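Local coordinates for protein methyl-accepting chemotaxis sensory transducer (Anaeromyxobacter dehalogenans, PDB 4K08) that probably senses small-molecule signals in the periplasm, through a single Cache (PAS-like) domain, and relays them to the chemotaxis machinery, at residues A17-V22 with F126-Q131; S55-V60 with H70-Q75; L63-V68 with L92-V97. All coordinates share one frame; numbering follows the deposited sequence.

Interaction 1: A17-V22 with F126-Q131; sequences AAHGLV and FVTQYQ
His19 reaches from helix 5-30 to strand 120-130, where its NE2 meets the backbone O of Gln129 at 2.6 Å. The contact is part of the helix-on-sheet layer of this Cache domain: the long N-terminal helix lies against the antiparallel sheet, and the axes of the two short segments run nearly parallel, 11° apart and 9.2 Å from each other. Short as it is, the His19 bond is weak, because the N-H points well off the acceptor, at an angle of 125°. Gln129 O lies at the edge of the imidazole, near its plane, and sits also 3.1 Å from His19 CD2. The CB bond of His19 points toward the strand, and CG, anti to the backbone N (chi1 -163°), sits beside the carbonyl carbon. Thr128 covers one face of the ring, its OG1 3.8 Å above the plane and over the centre, while its CG2 touches His19 CD2.

One helical turn further on, Val22 packs obliquely on the ring of Tyr130. In the next shell, Trp133 meets the Tyr130 ring edge-to-face and also touches Val22, and Leu47 of helix 36-49 packs against Val22. Strand 135-142 holds the backbone of Thr128 through Val137. On Val22 a single methyl does the work: CG1 lies 3.5 Å from Tyr130 CG and 3.7 Å from Tyr130 CB.

Interaction 2: S55-V60 with H70-Q75; sequences SEYFWV and HPTNPQ. With ACT (acetate ion), chain C.
Tyr57 and His70 converge on one oxygen of a bound acetate. Tyr57 OH donates to acetate O over a very short 2.5 Å, and His70 NE2 donates to the same atom at 2.7 Å, fairly straight at 161°. At the far side of the imidazole, His70 ND1 accepts Asn73 N at 3.0 Å, which helps fix the rotation of the ring and leaves NE2 as the donor. A water at 2.8 Å from Thr72 OG1 also reaches Asn73 OD1 and, weakly, Tyr57 OH.

Aromatic packing completes the site. Trp59 lies flat beneath the acetate, whose CH3 sits 3.5 Å above the indole, over its centre. Tyr57 CG lies between the backbone N and the carbonyl carbon (chi1 66°); its ring meets His70 obliquely, and Thr72 CG2 makes a CH-pi contact with its face. Pro71 CG presses on Tyr57 CD1 at 3.6 Å. A phenylalanine in place of Tyr57 would probably leave the acetate oxygen without one of its donors and the water without its weak third partner.

Tyr110 OH and Lys123 NZ also bind the acetate, which probably came from the crystallisation liquor. Donors around the carboxylate and an aromatic face under its methyl are consistent with a Cache pocket suited to a small carboxylate.

Interaction 3: L63-V68 with L92-V97; sequences LEPRMV and LFQEFV
Pro65 wedges its ring against two residues one turn apart on helix 92-103, Phe93 and Val97. This is the packing of a connecting loop on a helix in the Cache fold: the loop joins neighbouring strands 59-62 and 67-69 of the antiparallel sheet. The proline, preceded by a cis peptide, turns CG to Phe93 CB at 3.8 Å and CB to Val97 CG2 at 3.7 Å, the side chains of Pro65 and Phe93 crossing at a slant. Val97 CG2 rests chiefly on the proline, while CG1 lies 3.6 Å from the carbonyl O of Leu63 and more loosely beside Leu63 CD2.

Phe93 has CG anti to its carbonyl carbon (chi1 -67°), and the far end of its ring meets Met67, a selenomethionine in the crystal. The selenomethionine chain is bent at chi2 and at chi3 (76°), and its CE approaches Phe93 CZ to 3.5 Å, obliquely to the ring. Leu92 CD1 sits over the centre of one face of Phe93, and Tyr84 meets that ring edge-to-face.

Glu64 and Arg66, whose CB bonds point away from the helix, pair with each other: Arg66 grips the Glu64 carboxylate side-on with two nitrogens. Arg66 NE lies 2.7 Å from Glu64 OE1, which it meets from above the carboxylate plane, and Arg66 NH2 lies 2.9 Å from Glu64 OE2, on its syn side.

Overall arrangement
From the N terminus, helix 5-30 supplies residues 17-22 and meets its partner in strand 120-130 more than a hundred residues later, so interaction 1 closes the widest loop and encloses the other two. Within it, interactions 2 and 3 cross: their segments alternate as 55-60, 63-68, 70-75 and 92-97. Interaction 2 brings the lead into strand 59-62, residues 55-60, against the loop after strand 67-69, and interaction 3 ties the connection between these strands to helix 92-103. All three reach the same antiparallel sheet and touch one another. Ala18 CB packs on Phe58, Val127 CG1 touches both Trp59 and Phe96, and Val60 O probably accepts a hydrogen bond from Val68 N.

Interaction 1: A17-V22 with F126-Q131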
# COMPACT_ATOMS: atom_id res chain seq x y z
N ALA A 17 4.62 -6.24 -8.20
CA ALA A 17 5.98 -5.76 -8.42
C ALA A 17 6.56 -5.18 -7.15
O ALA A 17 7.73 -5.44 -6.83
CB ALA A 17 6.02 -4.72 -9.54
N ALA A 18 5.76 -4.38 -6.43
CA ALA A 18 6.17 -3.76 -5.17
C ALA A 18 6.43 -4.86 -4.13
O ALA A 18 7.37 -4.75 -3.33
CB ALA A 18 5.09 -2.81 -4.66
N HIS A 19 5.63 -5.92 -4.15
CA HIS A 19 5.86 -7.06 -3.25
C HIS A 19 7.25 -7.69 -3.56
O HIS A 19 8.03 -8.00 -2.66
CB HIS A 19 4.75 -8.10 -3.38
CG HIS A 19 4.69 -9.08 -2.24
ND1 HIS A 19 4.63 -10.44 -2.42
CD2 HIS A 19 4.68 -8.88 -0.89
CE1 HIS A 19 4.61 -11.04 -1.24
NE2 HIS A 19 4.63 -10.11 -0.30
N GLY A 20 7.56 -7.84 -4.84
CA GLY A 20 8.85 -8.36 -5.27
C GLY A 20 10.05 -7.54 -4.80
O GLY A 20 11.06 -8.08 -4.32
N LEU A 21 9.96 -6.22 -4.97
CA LEU A 21 10.96 -5.29 -4.51
C LEU A 21 11.17 -5.40 -2.99
O LEU A 21 12.30 -5.46 -2.51
CB LEU A 21 10.50 -3.89 -4.93
CG LEU A 21 10.84 -2.54 -4.34
CD1 LEU A 21 9.95 -1.51 -5.14
CD2 LEU A 21 10.64 -2.40 -2.88
N VAL A 22 10.06 -5.44 -2.24
CA VAL A 22 10.16 -5.61 -0.80
C VAL A 22 10.79 -6.99 -0.41
O VAL A 22 11.76 -7.03 0.38
CB VAL A 22 8.81 -5.37 -0.09
CG1 VAL A 22 8.91 -5.79 1.38
CG2 VAL A 22 8.38 -3.89 -0.24
N PHE A 126 -5.41 -2.88 -4.46
CA PHE A 126 -4.88 -4.18 -4.09
C PHE A 126 -3.82 -4.02 -2.98
O PHE A 126 -2.86 -3.24 -3.12
CB PHE A 126 -4.27 -4.90 -5.28
CG PHE A 126 -4.07 -6.39 -5.04
CD1 PHE A 126 -5.17 -7.26 -5.06
CD2 PHE A 126 -2.81 -6.90 -4.77
CE1 PHE A 126 -5.01 -8.63 -4.85
CE2 PHE A 126 -2.63 -8.28 -4.55
CZ PHE A 126 -3.73 -9.14 -4.59
N VAL A 127 -4.01 -4.75 -1.88
CA VAL A 127 -3.05 -4.78 -0.78
C VAL A 127 -2.43 -6.15 -0.59
O VAL A 127 -3.06 -7.19 -0.79
CB VAL A 127 -3.65 -4.35 0.56
CG1 VAL A 127 -3.99 -2.85 0.52
CG2 VAL A 127 -4.88 -5.27 0.95
N THR A 128 -1.16 -6.14 -0.21
CA THR A 128 -0.43 -7.38 0.01
C THR A 128 0.42 -7.22 1.27
O THR A 128 0.51 -6.14 1.82
CB THR A 128 0.40 -7.75 -1.21
OG1 THR A 128 0.87 -9.10 -1.06
CG2 THR A 128 1.56 -6.78 -1.36
N GLN A 129 1.02 -8.30 1.76
CA GLN A 129 1.78 -8.17 3.01
C GLN A 129 3.20 -8.65 2.80
O GLN A 129 3.48 -9.46 1.91
CB GLN A 129 1.13 -9.00 4.14
CG GLN A 129 1.25 -10.48 3.89
CD GLN A 129 0.58 -11.33 4.96
OE1 GLN A 129 0.21 -10.85 6.06
NE2 GLN A 129 0.43 -12.62 4.65
N TYR A 130 4.09 -8.14 3.65
CA TYR A 130 5.41 -8.74 3.81
C TYR A 130 5.54 -9.08 5.30
O TYR A 130 5.79 -8.21 6.13
CB TYR A 130 6.53 -7.80 3.29
CG TYR A 130 7.89 -8.45 3.44
CD1 TYR A 130 8.18 -9.66 2.79
CD2 TYR A 130 8.85 -7.91 4.29
CE1 TYR A 130 9.42 -10.29 2.95
CE2 TYR A 130 10.09 -8.54 4.47
CZ TYR A 130 10.37 -9.73 3.79
OH TYR A 130 11.61 -10.35 3.96
N GLN A 131 5.31 -10.34 5.66
CA GLN A 131 5.11 -10.68 7.07
C GLN A 131 6.34 -10.46 7.94
O GLN A 131 6.21 -10.02 9.09
CB GLN A 131 4.63 -12.13 7.23
CG GLN A 131 3.15 -12.29 6.97
CD GLN A 131 2.56 -13.47 7.72
OE1 GLN A 131 2.92 -14.62 7.47
NE2 GLN A 131 1.67 -13.19 8.68

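Interaction 2: S55-V60 with H70-Q75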
# COMPACT_ATOMS: atom_id res chain seq x y z
N SER A 55 0.67 9.23 -12.21
CA SER A 55 0.75 9.64 -10.83
C SER A 55 0.25 8.55 -9.85
O SER A 55 0.13 8.81 -8.65
CB SER A 55 -0.04 10.95 -10.68
OG SER A 55 -1.43 10.61 -10.77
N GLU A 56 -0.02 7.34 -10.33
CA GLU A 56 -0.44 6.28 -9.41
C GLU A 56 0.73 5.92 -8.48
O GLU A 56 1.93 5.92 -8.90
CB GLU A 56 -0.92 5.01 -10.14
CG GLU A 56 -1.88 5.23 -11.31
CD GLU A 56 -3.26 5.82 -10.93
OE1 GLU A 56 -3.63 5.99 -9.72
OE2 GLU A 56 -3.98 6.11 -11.89
N TYR A 57 0.42 5.58 -7.23
CA TYR A 57 1.49 5.46 -6.22
C TYR A 57 1.27 4.28 -5.26
O TYR A 57 0.16 3.67 -5.22
CB TYR A 57 1.57 6.76 -5.44
CG TYR A 57 0.29 6.97 -4.62
CD1 TYR A 57 0.15 6.43 -3.33
CD2 TYR A 57 -0.77 7.73 -5.15
CE1 TYR A 57 -1.06 6.60 -2.59
CE2 TYR A 57 -1.96 7.93 -4.42
CZ TYR A 57 -2.10 7.36 -3.15
OH TYR A 57 -3.28 7.59 -2.48
N PHE A 58 2.30 3.99 -4.45
CA PHE A 58 2.27 2.89 -3.47
C PHE A 58 2.29 3.52 -2.07
O PHE A 58 2.88 4.56 -1.93
CB PHE A 58 3.52 1.98 -3.60
CG PHE A 58 3.65 1.33 -4.96
CD1 PHE A 58 2.91 0.19 -5.29
CD2 PHE A 58 4.50 1.87 -5.94
CE1 PHE A 58 3.02 -0.39 -6.56
CE2 PHE A 58 4.62 1.30 -7.18
CZ PHE A 58 3.87 0.17 -7.50
N TRP A 59 1.74 2.86 -1.04
CA TRP A 59 1.99 3.28 0.33
C TRP A 59 2.30 2.03 1.14
O TRP A 59 2.04 0.91 0.70
CB TRP A 59 0.74 3.98 0.97
CG TRP A 59 -0.36 2.95 1.28
CD1 TRP A 59 -0.53 2.22 2.47
CD2 TRP A 59 -1.40 2.50 0.39
NE1 TRP A 59 -1.63 1.39 2.36
CE2 TRP A 59 -2.16 1.49 1.09
CE3 TRP A 59 -1.77 2.83 -0.92
CZ2 TRP A 59 -3.26 0.84 0.52
CZ3 TRP A 59 -2.91 2.17 -1.50
CH2 TRP A 59 -3.62 1.19 -0.77
N VAL A 60 2.83 2.22 2.33
CA VAL A 60 3.11 1.12 3.22
C VAL A 60 2.51 1.46 4.58
O VAL A 60 2.75 2.55 5.12
CB VAL A 60 4.63 0.89 3.39
CG1 VAL A 60 4.85 -0.27 4.43
CG2 VAL A 60 5.31 0.60 2.02
N HIS A 70 3.68 7.09 3.29
CA HIS A 70 2.65 7.48 2.34
C HIS A 70 3.24 8.65 1.53
O HIS A 70 3.59 9.67 2.08
CB HIS A 70 1.34 7.90 3.03
CG HIS A 70 0.16 7.86 2.10
ND1 HIS A 70 -0.00 8.76 1.05
CD2 HIS A 70 -0.89 7.00 2.02
CE1 HIS A 70 -1.11 8.47 0.39
NE2 HIS A 70 -1.65 7.39 0.93
N PRO A 71 3.36 8.47 0.21
CA PRO A 71 4.09 9.47 -0.61
C PRO A 71 3.26 10.70 -0.98
O PRO A 71 3.86 11.73 -1.27
CB PRO A 71 4.48 8.67 -1.87
CG PRO A 71 3.30 7.64 -2.02
CD PRO A 71 2.90 7.29 -0.57
N THR A 72 1.91 10.62 -1.03
CA THR A 72 1.16 11.81 -1.44
C THR A 72 0.47 12.47 -0.25
O THR A 72 0.08 13.63 -0.33
CB THR A 72 0.10 11.46 -2.51
OG1 THR A 72 -0.82 10.49 -1.97
CG2 THR A 72 0.72 10.92 -3.73
N ASN A 73 0.33 11.73 0.86
CA ASN A 73 -0.18 12.30 2.11
C ASN A 73 0.83 11.98 3.25
O ASN A 73 0.49 11.29 4.23
CB ASN A 73 -1.56 11.71 2.45
CG ASN A 73 -2.65 12.09 1.42
OD1 ASN A 73 -2.96 11.33 0.48
ND2 ASN A 73 -3.18 13.29 1.59
N PRO A 74 2.07 12.50 3.12
CA PRO A 74 3.15 12.13 4.06
C PRO A 74 2.87 12.62 5.48
O PRO A 74 3.45 12.06 6.40
CB PRO A 74 4.41 12.85 3.50
CG PRO A 74 3.84 14.03 2.64
CD PRO A 74 2.54 13.41 2.05
N GLN A 75 2.00 13.61 5.67
CA GLN A 75 1.61 13.95 7.05
C GLN A 75 1.01 12.75 7.83
O GLN A 75 0.90 12.81 9.05
CB GLN A 75 0.65 15.14 7.13
CG GLN A 75 1.27 16.47 6.65
C ACT C . -4.40 5.22 -0.20
O ACT C . -3.60 6.20 -0.43
OXT ACT C . -5.17 4.84 -1.12
CH3 ACT C . -4.47 4.47 1.14
O HOH W 1 -3.51 10.97 -2.65

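Interaction 3: L63-V68 with L92-V97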
# COMPACT_ATOMS: atom_id res chain seq x y z
N LEU A 63 0.78 -3.38 10.85
CA LEU A 63 -0.40 -4.15 11.27
C LEU A 63 -1.17 -3.55 12.44
O LEU A 63 -2.27 -4.00 12.74
CB LEU A 63 0.01 -5.61 11.58
CG LEU A 63 0.61 -6.32 10.34
CD1 LEU A 63 1.08 -7.72 10.72
CD2 LEU A 63 -0.38 -6.38 9.17
N GLU A 64 -0.62 -2.51 13.07
CA GLU A 64 -1.31 -1.85 14.18
C GLU A 64 -2.79 -1.47 13.88
O GLU A 64 -3.65 -1.78 14.69
CB GLU A 64 -0.50 -0.64 14.69
CG GLU A 64 -1.03 -0.04 16.02
CD GLU A 64 -0.14 1.07 16.57
OE1 GLU A 64 1.05 1.20 16.14
OE2 GLU A 64 -0.63 1.84 17.42
N PRO A 65 -3.11 -0.83 12.71
CA PRO A 65 -2.27 -0.29 11.61
C PRO A 65 -1.75 1.09 11.92
O PRO A 65 -2.44 1.91 12.50
CB PRO A 65 -3.22 -0.22 10.40
CG PRO A 65 -4.65 0.02 11.03
CD PRO A 65 -4.57 -0.69 12.46
N ARG A 66 -0.50 1.34 11.50
CA ARG A 66 0.13 2.62 11.65
C ARG A 66 0.84 2.92 10.30
O ARG A 66 1.37 1.99 9.67
CB ARG A 66 1.14 2.59 12.82
CG ARG A 66 1.91 3.92 13.11
CD ARG A 66 2.69 3.83 14.51
NE ARG A 66 1.76 3.71 15.65
CZ ARG A 66 1.30 4.75 16.36
NH1 ARG A 66 1.67 5.99 16.04
NH2 ARG A 66 0.49 4.56 17.41
N MSE A 67 0.83 4.17 9.87
CA MSE A 67 1.41 4.49 8.56
C MSE A 67 2.96 4.41 8.67
O MSE A 67 3.56 5.01 9.58
CB MSE A 67 1.03 5.87 8.06
CG MSE A 67 1.49 6.12 6.62
SE MSE A 67 0.47 4.98 5.36
CE MSE A 67 -1.22 5.92 5.31
N VAL A 68 3.56 3.67 7.74
CA VAL A 68 5.03 3.62 7.60
C VAL A 68 5.51 4.68 6.60
O VAL A 68 6.39 5.47 6.94
CB VAL A 68 5.53 2.22 7.18
CG1 VAL A 68 7.10 2.19 7.00
CG2 VAL A 68 5.11 1.17 8.22
N LEU A 92 -10.85 1.91 6.65
CA LEU A 92 -10.22 1.26 5.49
C LEU A 92 -8.85 0.59 5.82
O LEU A 92 -8.56 -0.48 5.28
CB LEU A 92 -10.10 2.25 4.32
CG LEU A 92 -9.27 3.50 4.58
CD1 LEU A 92 -7.98 3.48 3.76
CD2 LEU A 92 -10.09 4.78 4.25
N PHE A 93 -8.03 1.20 6.68
CA PHE A 93 -6.71 0.59 7.03
C PHE A 93 -6.92 -0.65 7.90
O PHE A 93 -6.28 -1.68 7.67
CB PHE A 93 -5.78 1.61 7.72
CG PHE A 93 -5.35 2.71 6.80
CD1 PHE A 93 -4.39 2.47 5.81
CD2 PHE A 93 -5.92 3.98 6.89
CE1 PHE A 93 -4.00 3.49 4.91
CE2 PHE A 93 -5.54 5.02 6.00
CZ PHE A 93 -4.55 4.76 5.00
N GLN A 94 -7.89 -0.58 8.83
CA GLN A 94 -8.26 -1.79 9.56
C GLN A 94 -8.67 -2.86 8.54
O GLN A 94 -8.28 -4.02 8.68
CB GLN A 94 -9.35 -1.52 10.65
CG GLN A 94 -8.69 -1.49 12.09
CD GLN A 94 -9.42 -0.51 13.04
OE1 GLN A 94 -9.08 0.71 13.11
NE2 GLN A 94 -10.46 -1.02 13.74
N GLU A 95 -9.41 -2.48 7.49
CA GLU A 95 -9.85 -3.48 6.52
C GLU A 95 -8.68 -4.05 5.69
O GLU A 95 -8.69 -5.22 5.33
CB GLU A 95 -10.97 -2.93 5.63
CG GLU A 95 -12.32 -2.79 6.36
CD GLU A 95 -12.83 -4.12 6.91
OE1 GLU A 95 -13.10 -5.03 6.09
OE2 GLU A 95 -12.95 -4.26 8.16
N PHE A 96 -7.66 -3.23 5.41
CA PHE A 96 -6.44 -3.76 4.77
C PHE A 96 -5.80 -4.84 5.65
O PHE A 96 -5.38 -5.89 5.17
CB PHE A 96 -5.38 -2.67 4.57
CG PHE A 96 -5.80 -1.55 3.66
CD1 PHE A 96 -6.85 -1.70 2.76
CD2 PHE A 96 -5.10 -0.34 3.67
CE1 PHE A 96 -7.22 -0.65 1.93
CE2 PHE A 96 -5.47 0.72 2.84
CZ PHE A 96 -6.52 0.55 1.96
N VAL A 97 -5.66 -4.53 6.93
CA VAL A 97 -4.96 -5.43 7.85
C VAL A 97 -5.75 -6.73 7.99
O VAL A 97 -5.15 -7.81 7.97
CB VAL A 97 -4.68 -4.75 9.24
CG1 VAL A 97 -4.30 -5.83 10.38
CG2 VAL A 97 -3.63 -3.68 9.08